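PDB 2GPC: iron superoxide dismutase from Trypanosoma cruzi, which probably catalyses the dismutation of superoxide to molecular oxygen and hydrogen peroxide at a protein-bound iron ion. Local coordinates for residues A[25-30]-A[73-78]; A[33-38]-A[69-74]; A[87-92]-A[103-108]; A[111-116]-A[180-185]. One frame throughout, in Å; residues are numbered along the deposited sequence.

How the contacts relate
Contacts 1 and 2 join the same two helices, 21-44 and 63-80, their centres about 8 Å apart; both segment pairs lie in the alpha-hairpin domain, contact 1 giving two ligands to the iron and contact 2 holding a glutamine beside it. Contacts 3 and 4 come later in the chain, in the C-terminal domain, with centres about 11 Å apart. They share helix 105-118, and Gly87 N meets Val185 O while the rings of Phe108 and Trp182 pack together. Contact 3 lies about 26 Å, centre to centre, from contact 1, on the other side of the chain's centre. Asp160 and His164, from the C-terminal domain, complete the protein ligands, leaving the metal between the domains.

Contact 1 (A[25-30]-A[73-78]); sequences TLHYDK and FNHTFY. With FE2 (Fe (II) ion), chain C.
His27 and His75 meet through the iron: NE2 of His27 and NE2 of His75 each bind the Fe (II) ion at 2.1 Å. A water sits 2.3 Å from the metal, and Asp160 and His164 fill the remaining positions. The two imidazoles reach the ion with their planes 84° apart. His27 NE2 lies at the edge of the His75 ring, near its plane, and the 3.2 Å between His27 NE2 and His75 NE2 reflects the iron that both bind and is no hydrogen bond. This is the metal centre of the iron/manganese superoxide dismutase fold, in which two histidines come from the helical hairpin domain and an aspartate and a histidine from the C-terminal domain.

At the other nitrogen of the His27 ring, ND1 donates to a water at 2.8 Å, and Tyr78 OH holds the same water at 2.9 Å. Tyr78 also touches the ring directly, its CE2 3.5 Å from His27 CE1, rim to rim with the planes at 51°. Its hydroxyl has a second partner in Tyr177 OH. His75 is set from behind by its own helix: with CG beside the backbone N (chi1 -80°), the ring turns ND1 back to the carbonyl O of Gln71, one turn earlier, while NE2 faces the iron.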
loop_
_atom_site.group_PDB
_atom_site.type_symbol
_atom_site.label_atom_id
_atom_site.label_comp_id
_atom_site.label_asym_id
_atom_site.label_seq_id
_atom_site.Cartn_x
_atom_site.Cartn_y
_atom_site.Cartn_z
ATOM N N THR A 25 0.855 2.734 18.389
ATOM C CA THR A 25 -0.405 2.200 18.922
ATOM C C THR A 25 -1.377 1.780 17.828
ATOM O O THR A 25 -1.940 0.691 17.881
ATOM C CB THR A 25 -1.078 3.226 19.863
ATOM O OG1 THR A 25 -0.265 3.390 21.032
ATOM C CG2 THR A 25 -2.399 2.702 20.403
ATOM N N LEU A 26 -1.590 2.651 16.849
ATOM C CA LEU A 26 -2.435 2.313 15.710
ATOM C C LEU A 26 -1.862 1.112 14.974
ATOM O O LEU A 26 -2.579 0.167 14.656
ATOM C CB LEU A 26 -2.573 3.501 14.751
ATOM C CG LEU A 26 -3.443 4.659 15.236
ATOM C CD1 LEU A 26 -3.154 5.863 14.377
ATOM C CD2 LEU A 26 -4.932 4.323 15.215
ATOM N N HIS A 27 -0.562 1.147 14.708
ATOM C CA HIS A 27 0.084 0.078 13.950
ATOM C C HIS A 27 -0.053 -1.286 14.672
ATOM O O HIS A 27 -0.389 -2.286 14.042
ATOM C CB HIS A 27 1.543 0.465 13.654
ATOM C CG HIS A 27 2.184 -0.312 12.548
ATOM N ND1 HIS A 27 3.512 -0.152 12.218
ATOM C CD2 HIS A 27 1.691 -1.242 11.689
ATOM C CE1 HIS A 27 3.813 -0.953 11.206
ATOM N NE2 HIS A 27 2.727 -1.626 10.868
ATOM N N TYR A 28 0.116 -1.307 15.993
ATOM C CA TYR A 28 0.056 -2.551 16.764
ATOM C C TYR A 28 -1.380 -2.971 17.084
ATOM O O TYR A 28 -1.771 -4.106 16.820
ATOM C CB TYR A 28 0.868 -2.418 18.072
ATOM C CG TYR A 28 0.956 -3.698 18.873
ATOM C CD1 TYR A 28 1.954 -4.637 18.611
ATOM C CD2 TYR A 28 0.035 -3.982 19.878
ATOM C CE1 TYR A 28 2.039 -5.821 19.329
ATOM C CE2 TYR A 28 0.111 -5.172 20.616
ATOM C CZ TYR A 28 1.117 -6.090 20.331
ATOM O OH TYR A 28 1.213 -7.276 21.040
ATOM N N ASP A 29 -2.161 -2.068 17.667
ATOM C CA ASP A 29 -3.514 -2.403 18.130
ATOM C C ASP A 29 -4.507 -2.589 16.981
ATOM O O ASP A 29 -5.390 -3.445 17.066
ATOM C CB ASP A 29 -4.085 -1.332 19.080
ATOM C CG ASP A 29 -3.479 -1.371 20.483
ATOM O OD1 ASP A 29 -2.764 -2.341 20.874
ATOM O OD2 ASP A 29 -3.703 -0.442 21.277
ATOM N N LYS A 30 -4.401 -1.771 15.936
ATOM C CA LYS A 30 -5.337 -1.870 14.816
ATOM C C LYS A 30 -4.847 -2.843 13.741
ATOM O O LYS A 30 -5.543 -3.823 13.419
ATOM C CB LYS A 30 -5.635 -0.497 14.209
ATOM C CG LYS A 30 -6.224 0.539 15.178
ATOM C CD LYS A 30 -7.486 0.031 15.887
ATOM C CE LYS A 30 -8.141 1.126 16.718
ATOM N NZ LYS A 30 -9.322 0.584 17.453
ATOM N N PHE A 73 3.577 -12.623 11.314
ATOM C CA PHE A 73 5.009 -12.906 11.450
ATOM C C PHE A 73 5.855 -11.665 11.130
ATOM O O PHE A 73 6.760 -11.311 11.901
ATOM C CB PHE A 73 5.402 -14.079 10.545
ATOM C CG PHE A 73 6.873 -14.367 10.524
ATOM C CD1 PHE A 73 7.419 -15.349 11.351
ATOM C CD2 PHE A 73 7.719 -13.652 9.694
ATOM C CE1 PHE A 73 8.786 -15.612 11.331
ATOM C CE2 PHE A 73 9.070 -13.909 9.666
ATOM C CZ PHE A 73 9.611 -14.898 10.497
ATOM N N ASN A 74 5.552 -10.996 10.014
ATOM C CA ASN A 74 6.367 -9.856 9.557
ATOM C C ASN A 74 6.338 -8.711 10.578
ATOM O O ASN A 74 7.358 -8.086 10.831
ATOM C CB ASN A 74 5.900 -9.325 8.189
ATOM C CG ASN A 74 6.106 -10.319 7.055
ATOM O OD1 ASN A 74 6.881 -11.251 7.177
ATOM N ND2 ASN A 74 5.404 -10.110 5.934
ATOM N N HIS A 75 5.176 -8.455 11.176
ATOM C CA HIS A 75 5.039 -7.357 12.135
ATOM C C HIS A 75 5.800 -7.659 13.415
ATOM O O HIS A 75 6.501 -6.802 13.930
ATOM C CB HIS A 75 3.562 -7.034 12.424
ATOM C CG HIS A 75 2.938 -6.198 11.360
ATOM N ND1 HIS A 75 2.496 -6.733 10.170
ATOM C CD2 HIS A 75 2.751 -4.862 11.267
ATOM C CE1 HIS A 75 2.043 -5.765 9.398
ATOM N NE2 HIS A 75 2.178 -4.619 10.040
ATOM N N THR A 76 5.690 -8.885 13.910
ATOM C CA THR A 76 6.451 -9.281 15.102
ATOM C C THR A 76 7.950 -9.140 14.852
ATOM O O THR A 76 8.675 -8.607 15.690
ATOM C CB THR A 76 6.071 -10.704 15.563
ATOM O OG1 THR A 76 4.762 -10.686 16.151
ATOM C CG2 THR A 76 6.972 -11.174 16.714
ATOM N N PHE A 77 8.409 -9.582 13.687
ATOM C CA PHE A 77 9.823 -9.467 13.321
ATOM C C PHE A 77 10.266 -8.009 13.193
ATOM O O PHE A 77 11.411 -7.667 13.482
ATOM C CB PHE A 77 10.101 -10.223 12.018
ATOM C CG PHE A 77 11.528 -10.609 11.849
ATOM C CD1 PHE A 77 11.980 -11.854 12.265
ATOM C CD2 PHE A 77 12.436 -9.718 11.296
ATOM C CE1 PHE A 77 13.331 -12.203 12.128
ATOM C CE2 PHE A 77 13.778 -10.060 11.157
ATOM C CZ PHE A 77 14.226 -11.295 11.579
ATOM N N TYR A 78 9.336 -7.165 12.763
ATOM C CA TYR A 78 9.558 -5.726 12.622
ATOM C C TYR A 78 9.770 -5.032 13.983
ATOM O O TYR A 78 10.715 -4.252 14.139
ATOM C CB TYR A 78 8.366 -5.123 11.886
ATOM C CG TYR A 78 8.285 -3.614 11.837
ATOM C CD1 TYR A 78 9.295 -2.845 11.254
ATOM C CD2 TYR A 78 7.172 -2.960 12.332
ATOM C CE1 TYR A 78 9.180 -1.446 11.178
ATOM C CE2 TYR A 78 7.054 -1.580 12.282
ATOM C CZ TYR A 78 8.060 -0.826 11.702
ATOM O OH TYR A 78 7.906 0.543 11.661
HETATM FE FE FE2 C . 2.409 -2.762 9.078
HETATM O O HOH W 1 5.469 1.871 12.633
HETATM O O HOH W 2 2.470 -3.861 7.094
#

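Contact 2 (A[33-38]-A[69-74]); sequences QGYVTK and AAQIFN
Tyr35 lies with one ring face against Gln71, whose CB sits almost over the ring centre, 3.5 Å from the centroid and close to the ring normal, a CH-pi contact. The two residues come from the long helices of the alpha-hairpin domain of iron/manganese superoxide dismutases, which run roughly antiparallel here, the short segments crossing at -145° with 8.9 Å between their axes. Both side chains point into the interface.

Gln71 bends at chi2, and that turn carries its amide along the ring toward the phenol end. There NE2 donates to Tyr35 OH at 3.1 Å; the N-H...O angle is 175°, nearly straight, and the hydroxyl oxygen lies in the amide plane. The amide plane is steeply turned from that of the ring, by 75°. The tyrosine meets Gln71 CB with its ring face and the amide with its oxygen. The other end of that amide is occupied as well, because OE1 accepts from Trp124 NE1. Bonds at both ends fix which way round the amide sits, and the nearest atom of the Gln71 side chain is about 5 Å from the iron, in the second shell. Phe120 of the second subunit packs on both Tyr35 and Gln71, bringing this pair to the dimer interface.

Beside the polar pair the helices meet through aliphatic groups. Ile72 CG1 rests 3.7 Å from Tyr35 CB, and the chain then runs on toward segment 33-38, where Ile72 CD1 lies against the backbone of Val36 and comes within 3.9 Å of Val36 CG2.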
loop_
_atom_site.group_PDB
_atom_site.type_symbol
_atom_site.label_atom_id
_atom_site.label_comp_id
_atom_site.label_asym_id
_atom_site.label_seq_id
_atom_site.Cartn_x
_atom_site.Cartn_y
_atom_site.Cartn_z
ATOM N N GLN A 33 -2.862 -6.484 15.582
ATOM C CA GLN A 33 -3.862 -7.274 16.304
ATOM C C GLN A 33 -5.050 -7.611 15.429
ATOM O O GLN A 33 -5.679 -8.649 15.622
ATOM C CB GLN A 33 -4.327 -6.579 17.585
ATOM C CG GLN A 33 -3.255 -6.585 18.675
ATOM C CD GLN A 33 -3.225 -7.852 19.522
ATOM O OE1 GLN A 33 -3.678 -8.931 19.095
ATOM N NE2 GLN A 33 -2.662 -7.731 20.725
ATOM N N GLY A 34 -5.352 -6.737 14.478
ATOM C CA GLY A 34 -6.433 -6.958 13.535
ATOM C C GLY A 34 -6.186 -8.198 12.697
ATOM O O GLY A 34 -7.118 -8.956 12.438
ATOM N N TYR A 35 -4.937 -8.409 12.279
ATOM C CA TYR A 35 -4.575 -9.622 11.552
ATOM C C TYR A 35 -4.783 -10.858 12.427
ATOM O O TYR A 35 -5.256 -11.891 11.954
ATOM C CB TYR A 35 -3.124 -9.560 11.059
ATOM C CG TYR A 35 -2.873 -8.536 9.978
ATOM C CD1 TYR A 35 -3.612 -8.552 8.800
ATOM C CD2 TYR A 35 -1.889 -7.561 10.119
ATOM C CE1 TYR A 35 -3.386 -7.637 7.792
ATOM C CE2 TYR A 35 -1.654 -6.625 9.099
ATOM C CZ TYR A 35 -2.408 -6.685 7.942
ATOM O OH TYR A 35 -2.216 -5.782 6.936
ATOM N N VAL A 36 -4.431 -10.750 13.704
ATOM C CA VAL A 36 -4.619 -11.848 14.645
ATOM C C VAL A 36 -6.114 -12.179 14.810
ATOM O O VAL A 36 -6.503 -13.348 14.764
ATOM C CB VAL A 36 -3.999 -11.527 16.030
ATOM C CG1 VAL A 36 -4.320 -12.619 17.035
ATOM C CG2 VAL A 36 -2.500 -11.335 15.919
ATOM N N THR A 37 -6.940 -11.148 14.983
ATOM C CA THR A 37 -8.385 -11.309 15.093
ATOM C C THR A 37 -8.958 -12.006 13.850
ATOM O O THR A 37 -9.692 -12.987 13.963
ATOM C CB THR A 37 -9.040 -9.930 15.317
ATOM O OG1 THR A 37 -8.593 -9.400 16.574
ATOM C CG2 THR A 37 -10.579 -10.031 15.432
ATOM N N LYS A 38 -8.565 -11.535 12.672
ATOM C CA LYS A 38 -9.039 -12.089 11.405
ATOM C C LYS A 38 -8.603 -13.546 11.201
ATOM O O LYS A 38 -9.373 -14.359 10.701
ATOM C CB LYS A 38 -8.583 -11.213 10.224
ATOM C CG LYS A 38 -9.387 -9.916 10.078
ATOM C CD LYS A 38 -8.922 -9.048 8.898
ATOM C CE LYS A 38 -7.805 -8.083 9.301
ATOM N NZ LYS A 38 -7.652 -6.920 8.381
ATOM N N ALA A 69 -1.430 -14.679 8.210
ATOM C CA ALA A 69 -0.338 -15.301 8.969
ATOM C C ALA A 69 0.997 -14.608 8.695
ATOM O O ALA A 69 1.780 -14.355 9.604
ATOM C CB ALA A 69 -0.233 -16.781 8.627
ATOM N N ALA A 70 1.252 -14.300 7.433
ATOM C CA ALA A 70 2.505 -13.650 7.050
ATOM C C ALA A 70 2.616 -12.251 7.633
ATOM O O ALA A 70 3.692 -11.844 8.058
ATOM C CB ALA A 70 2.645 -13.604 5.554
ATOM N N GLN A 71 1.513 -11.513 7.651
ATOM C CA GLN A 71 1.523 -10.167 8.208
ATOM C C GLN A 71 1.763 -10.217 9.711
ATOM O O GLN A 71 2.420 -9.349 10.257
ATOM C CB GLN A 71 0.236 -9.406 7.900
ATOM C CG GLN A 71 0.132 -8.912 6.454
ATOM C CD GLN A 71 1.137 -7.827 6.124
ATOM O OE1 GLN A 71 2.288 -8.127 5.841
ATOM N NE2 GLN A 71 0.704 -6.566 6.160
ATOM N N ILE A 72 1.243 -11.245 10.369
ATOM C CA ILE A 72 1.494 -11.447 11.789
ATOM C C ILE A 72 2.979 -11.706 12.067
ATOM O O ILE A 72 3.568 -11.092 12.958
ATOM C CB ILE A 72 0.600 -12.589 12.333
ATOM C CG1 ILE A 72 -0.860 -12.116 12.385
ATOM C CG2 ILE A 72 1.050 -13.021 13.722
ATOM C CD1 ILE A 72 -1.876 -13.229 12.576
ATOM N N PHE A 73 3.577 -12.623 11.314
ATOM C CA PHE A 73 5.009 -12.906 11.450
ATOM C C PHE A 73 5.855 -11.665 11.130
ATOM O O PHE A 73 6.760 -11.311 11.901
ATOM C CB PHE A 73 5.402 -14.079 10.545
ATOM C CG PHE A 73 6.873 -14.367 10.524
ATOM C CD1 PHE A 73 7.419 -15.349 11.351
ATOM C CD2 PHE A 73 7.719 -13.652 9.694
ATOM C CE1 PHE A 73 8.786 -15.612 11.331
ATOM C CE2 PHE A 73 9.070 -13.909 9.666
ATOM C CZ PHE A 73 9.611 -14.898 10.497
ATOM N N ASN A 74 5.552 -10.996 10.014
ATOM C CA ASN A 74 6.367 -9.856 9.557
ATOM C C ASN A 74 6.338 -8.711 10.578
ATOM O O ASN A 74 7.358 -8.086 10.831
ATOM C CB ASN A 74 5.900 -9.325 8.189
ATOM C CG ASN A 74 6.106 -10.319 7.055
ATOM O OD1 ASN A 74 6.881 -11.251 7.177
ATOM N ND2 ASN A 74 5.404 -10.110 5.934
#

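Contact 3 (A[87-92]-A[103-108]); sequences GGEPTG and GSFAKF
The Phe105 ring stands against Glu89 and Pro90, each meeting a different part of it. Glu89 sets its CG over one face: CG is 4.0 Å from the ring centroid, 24° off the normal and displaced toward the CD2-CE2 rim, a CH-pi contact. The chain is extended beyond CG, so the carboxylate runs on past the CD2 edge toward Phe105 CB, its plane 27° from that of the phenyl, with Glu89 CD 3.6 Å from Phe105 CD2. Pro90 approaches obliquely at the other rim, where its CD lies 3.6 Å from Phe105 CE1. Placing CG opposite the backbone N (chi1 179°) sends the phenyl out from the start of helix 105-118 to meet the loop.

The contact thus ties the loop ahead of helix 92-102 to the beginning of the next helix, across two consecutive helices, 92-102 and 105-118, of the C-terminal domain. Ser104 caps that second helix, its OG accepting from Lys107 N at 3.2 Å. Trp187, from helix 187-193, packs on Pro90 and donates to Gly88 O.

No hydrogen bond crosses between the two segments. Glu89 contributes through its CG methylene and carboxylate carbon, without using its charge toward Phe105, and the contact is apolar although one partner is acidic.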
loop_
_atom_site.group_PDB
_atom_site.type_symbol
_atom_site.label_atom_id
_atom_site.label_comp_id
_atom_site.label_asym_id
_atom_site.label_seq_id
_atom_site.Cartn_x
_atom_site.Cartn_y
_atom_site.Cartn_z
ATOM N N GLY A 87 20.387 1.500 16.755
ATOM C CA GLY A 87 20.922 2.475 15.825
ATOM C C GLY A 87 22.422 2.364 15.673
ATOM O O GLY A 87 23.046 1.459 16.212
ATOM N N GLY A 88 23.001 3.295 14.925
ATOM C CA GLY A 88 24.431 3.298 14.673
ATOM C C GLY A 88 24.860 2.103 13.847
ATOM O O GLY A 88 24.043 1.502 13.145
ATOM N N GLU A 89 26.139 1.760 13.933
ATOM C CA GLU A 89 26.718 0.667 13.153
ATOM C C GLU A 89 26.848 -0.567 14.022
ATOM O O GLU A 89 27.091 -0.449 15.226
ATOM C CB GLU A 89 28.105 1.060 12.627
ATOM C CG GLU A 89 28.076 2.189 11.607
ATOM C CD GLU A 89 29.316 2.252 10.730
ATOM O OE1 GLU A 89 30.139 1.305 10.760
ATOM O OE2 GLU A 89 29.459 3.254 9.988
ATOM N N PRO A 90 26.707 -1.752 13.436
ATOM C CA PRO A 90 26.929 -2.987 14.196
ATOM C C PRO A 90 28.425 -3.192 14.442
ATOM O O PRO A 90 29.242 -2.586 13.736
ATOM C CB PRO A 90 26.370 -4.074 13.277
ATOM C CG PRO A 90 26.495 -3.536 11.919
ATOM C CD PRO A 90 26.367 -2.025 12.029
ATOM N N THR A 91 28.757 -3.987 15.455
ATOM C CA THR A 91 30.117 -4.461 15.697
ATOM C C THR A 91 30.127 -5.992 15.605
ATOM O O THR A 91 29.085 -6.619 15.341
ATOM C CB THR A 91 30.605 -4.016 17.103
ATOM O OG1 THR A 91 29.651 -4.412 18.098
ATOM C CG2 THR A 91 30.653 -2.499 17.210
ATOM N N GLY A 92 31.295 -6.591 15.812
ATOM C CA GLY A 92 31.405 -8.031 15.951
ATOM C C GLY A 92 31.031 -8.797 14.697
ATOM O O GLY A 92 31.352 -8.361 13.588
ATOM N N GLY A 103 30.798 -5.198 1.214
ATOM C CA GLY A 103 32.018 -4.415 1.134
ATOM C C GLY A 103 32.196 -3.557 2.374
ATOM O O GLY A 103 33.245 -3.590 3.023
ATOM N N SER A 104 31.159 -2.792 2.709
ATOM C CA SER A 104 31.145 -1.979 3.920
ATOM C C SER A 104 29.716 -1.777 4.435
ATOM O O SER A 104 28.738 -2.041 3.731
ATOM C CB SER A 104 31.767 -0.613 3.641
ATOM O OG SER A 104 30.963 0.115 2.731
ATOM N N PHE A 105 29.613 -1.290 5.661
ATOM C CA PHE A 105 28.337 -0.862 6.201
ATOM C C PHE A 105 27.674 0.213 5.330
ATOM O O PHE A 105 26.473 0.166 5.117
ATOM C CB PHE A 105 28.482 -0.333 7.625
ATOM C CG PHE A 105 27.180 0.134 8.203
ATOM C CD1 PHE A 105 26.237 -0.788 8.642
ATOM C CD2 PHE A 105 26.863 1.478 8.229
ATOM C CE1 PHE A 105 25.016 -0.361 9.142
ATOM C CE2 PHE A 105 25.644 1.912 8.736
ATOM C CZ PHE A 105 24.722 0.989 9.192
ATOM N N ALA A 106 28.454 1.176 4.846
ATOM C CA ALA A 106 27.916 2.300 4.080
ATOM C C ALA A 106 27.268 1.799 2.794
ATOM O O ALA A 106 26.228 2.294 2.388
ATOM C CB ALA A 106 29.024 3.339 3.759
ATOM N N LYS A 107 27.882 0.801 2.164
ATOM C CA LYS A 107 27.345 0.245 0.928
ATOM C C LYS A 107 26.062 -0.574 1.188
ATOM O O LYS A 107 25.102 -0.485 0.424
ATOM C CB LYS A 107 28.408 -0.598 0.210
ATOM C CG LYS A 107 29.433 0.237 -0.574
ATOM C CD LYS A 107 30.586 -0.623 -1.066
ATOM C CE LYS A 107 31.515 0.151 -2.010
ATOM N NZ LYS A 107 32.845 -0.531 -2.157
ATOM N N PHE A 108 26.061 -1.361 2.258
ATOM C CA PHE A 108 24.869 -2.080 2.702
ATOM C C PHE A 108 23.739 -1.083 2.957
ATOM O O PHE A 108 22.627 -1.262 2.470
ATOM C CB PHE A 108 25.126 -2.870 3.993
ATOM C CG PHE A 108 23.875 -3.123 4.802
ATOM C CD1 PHE A 108 22.910 -4.020 4.349
ATOM C CD2 PHE A 108 23.639 -2.434 5.980
ATOM C CE1 PHE A 108 21.729 -4.228 5.078
ATOM C CE2 PHE A 108 22.472 -2.639 6.708
ATOM C CZ PHE A 108 21.526 -3.541 6.257
#

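Contact 4 (A[111-116]-A[180-185]); sequences EFTNVA and TFWNVV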
loop_
_atom_site.group_PDB
_atom_site.type_symbol
_atom_site.label_atom_id
_atom_site.label_comp_id
_atom_site.label_asym_id
_atom_site.label_seq_id
_atom_site.Cartn_x
_atom_site.Cartn_y
_atom_site.Cartn_z
ATOM N N GLU A 111 22.182 0.376 -0.126
ATOM C CA GLU A 111 21.370 -0.581 -0.872
ATOM C C GLU A 111 20.020 -0.829 -0.176
ATOM O O GLU A 111 18.986 -0.826 -0.826
ATOM C CB GLU A 111 22.134 -1.887 -1.083
ATOM C CG GLU A 111 21.400 -2.919 -1.927
ATOM C CD GLU A 111 22.224 -4.167 -2.196
ATOM O OE1 GLU A 111 23.451 -4.164 -1.941
ATOM O OE2 GLU A 111 21.640 -5.157 -2.686
ATOM N N PHE A 112 20.034 -1.007 1.141
ATOM C CA PHE A 112 18.804 -1.233 1.899
ATOM C C PHE A 112 17.896 -0.002 1.849
ATOM O O PHE A 112 16.701 -0.132 1.589
ATOM C CB PHE A 112 19.136 -1.636 3.348
ATOM C CG PHE A 112 17.932 -1.988 4.186
ATOM C CD1 PHE A 112 17.116 -0.995 4.709
ATOM C CD2 PHE A 112 17.627 -3.319 4.472
ATOM C CE1 PHE A 112 16.002 -1.319 5.501
ATOM C CE2 PHE A 112 16.516 -3.647 5.256
ATOM C CZ PHE A 112 15.712 -2.641 5.781
ATOM N N THR A 113 18.474 1.180 2.068
ATOM C CA THR A 113 17.746 2.456 1.989
ATOM C C THR A 113 17.035 2.617 0.658
ATOM O O THR A 113 15.846 2.882 0.621
ATOM C CB THR A 113 18.705 3.644 2.175
ATOM O OG1 THR A 113 19.296 3.602 3.479
ATOM C CG2 THR A 113 17.966 4.988 2.134
ATOM N N ASN A 114 17.760 2.443 -0.431
ATOM C CA ASN A 114 17.173 2.647 -1.752
ATOM C C ASN A 114 16.059 1.644 -2.067
ATOM O O ASN A 114 15.045 2.012 -2.660
ATOM C CB ASN A 114 18.265 2.662 -2.818
ATOM C CG ASN A 114 19.169 3.892 -2.695
ATOM O OD1 ASN A 114 18.789 4.907 -2.087
ATOM N ND2 ASN A 114 20.361 3.810 -3.273
ATOM N N VAL A 115 16.231 0.397 -1.643
ATOM C CA VAL A 115 15.159 -0.598 -1.746
ATOM C C VAL A 115 13.933 -0.204 -0.885
ATOM O O VAL A 115 12.806 -0.236 -1.351
ATOM C CB VAL A 115 15.670 -2.015 -1.345
ATOM C CG1 VAL A 115 14.528 -2.979 -1.117
ATOM C CG2 VAL A 115 16.603 -2.562 -2.411
ATOM N N ALA A 116 14.170 0.169 0.367
ATOM C CA ALA A 116 13.091 0.523 1.287
ATOM C C ALA A 116 12.315 1.758 0.819
ATOM O O ALA A 116 11.087 1.780 0.889
ATOM C CB ALA A 116 13.637 0.737 2.685
ATOM N N THR A 180 14.866 7.423 10.228
ATOM C CA THR A 180 14.511 7.108 11.610
ATOM C C THR A 180 14.708 5.624 11.928
ATOM O O THR A 180 15.196 5.280 13.006
ATOM C CB THR A 180 13.054 7.538 11.881
ATOM O OG1 THR A 180 13.012 8.947 12.124
ATOM C CG2 THR A 180 12.492 6.912 13.150
ATOM N N PHE A 181 14.327 4.752 11.002
ATOM C CA PHE A 181 14.519 3.311 11.183
ATOM C C PHE A 181 15.983 3.037 11.482
ATOM O O PHE A 181 16.299 2.252 12.381
ATOM C CB PHE A 181 14.046 2.528 9.941
ATOM C CG PHE A 181 14.257 1.043 10.040
ATOM C CD1 PHE A 181 13.369 0.251 10.752
ATOM C CD2 PHE A 181 15.348 0.441 9.431
ATOM C CE1 PHE A 181 13.563 -1.127 10.849
ATOM C CE2 PHE A 181 15.548 -0.935 9.519
ATOM C CZ PHE A 181 14.647 -1.719 10.236
ATOM N N TRP A 182 16.886 3.706 10.773
ATOM C CA TRP A 182 18.317 3.483 10.994
ATOM C C TRP A 182 18.733 3.862 12.408
ATOM O O TRP A 182 19.638 3.244 12.971
ATOM C CB TRP A 182 19.188 4.216 9.968
ATOM C CG TRP A 182 19.125 3.630 8.589
ATOM C CD1 TRP A 182 18.695 4.256 7.462
ATOM C CD2 TRP A 182 19.508 2.306 8.192
ATOM N NE1 TRP A 182 18.785 3.408 6.388
ATOM C CE2 TRP A 182 19.279 2.202 6.808
ATOM C CE3 TRP A 182 20.024 1.191 8.872
ATOM C CZ2 TRP A 182 19.539 1.039 6.092
ATOM C CZ3 TRP A 182 20.283 0.038 8.162
ATOM C CH2 TRP A 182 20.038 -0.030 6.781
ATOM N N ASN A 183 18.073 4.857 12.984
ATOM C CA ASN A 183 18.369 5.286 14.347
ATOM C C ASN A 183 17.868 4.318 15.410
ATOM O O ASN A 183 18.222 4.467 16.571
ATOM C CB ASN A 183 17.781 6.680 14.626
ATOM C CG ASN A 183 18.512 7.785 13.900
ATOM O OD1 ASN A 183 17.972 8.885 13.717
ATOM N ND2 ASN A 183 19.744 7.518 13.494
ATOM N N VAL A 184 17.037 3.345 15.024
ATOM C CA VAL A 184 16.502 2.374 15.978
ATOM C C VAL A 184 16.762 0.897 15.638
ATOM O O VAL A 184 16.242 0.020 16.322
ATOM C CB VAL A 184 14.979 2.590 16.224
ATOM C CG1 VAL A 184 14.728 3.947 16.856
ATOM C CG2 VAL A 184 14.170 2.419 14.947
ATOM N N VAL A 185 17.585 0.613 14.634
ATOM C CA VAL A 185 17.864 -0.789 14.261
ATOM C C VAL A 185 18.438 -1.546 15.450
ATOM O O VAL A 185 19.372 -1.087 16.088
ATOM C CB VAL A 185 18.861 -0.908 13.080
ATOM C CG1 VAL A 185 19.278 -2.385 12.851
ATOM C CG2 VAL A 185 18.263 -0.357 11.832
#
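Trp182, Phe112 and Thr113 carry most of the buried surface. The indole bridges a wide gap, since the axes of the short helical segments 111-116 and 180-184 stay 12.2 Å apart. The Trp182 side chain reaches across to helix 105-118. Its pyrrole nitrogen NE1 donates to Thr113 OG1 at 3.0 Å; the bond is bent, with an N-H...O angle of 141°, and the oxygen is tilted 21° from the ring plane. That oxygen is gripped twice, because Thr113 OG1 also bonds to the carbonyl O of Lys109 one turn earlier.

The benzo half of the indole meets Phe112, whose CD1 comes within 3.5 Å of Trp182 CZ2. Their six-membered rings incline at 66°, with centroids 5.2 Å apart. Farther out on the same phenyl, Phe112 CE1 touches Phe181 CE2 at 4.1 Å. Both phenylalanines also pack on Cys159 of strand 153-160, while Lys109 makes a cation-pi contact with Trp182.

Helices 105-118 and 174-184 thus meet through an aromatic layer lying against the antiparallel three-stranded sheet, the mixed helix-and-sheet (alpha+beta) build of the C-terminal domain of iron/manganese superoxide dismutases.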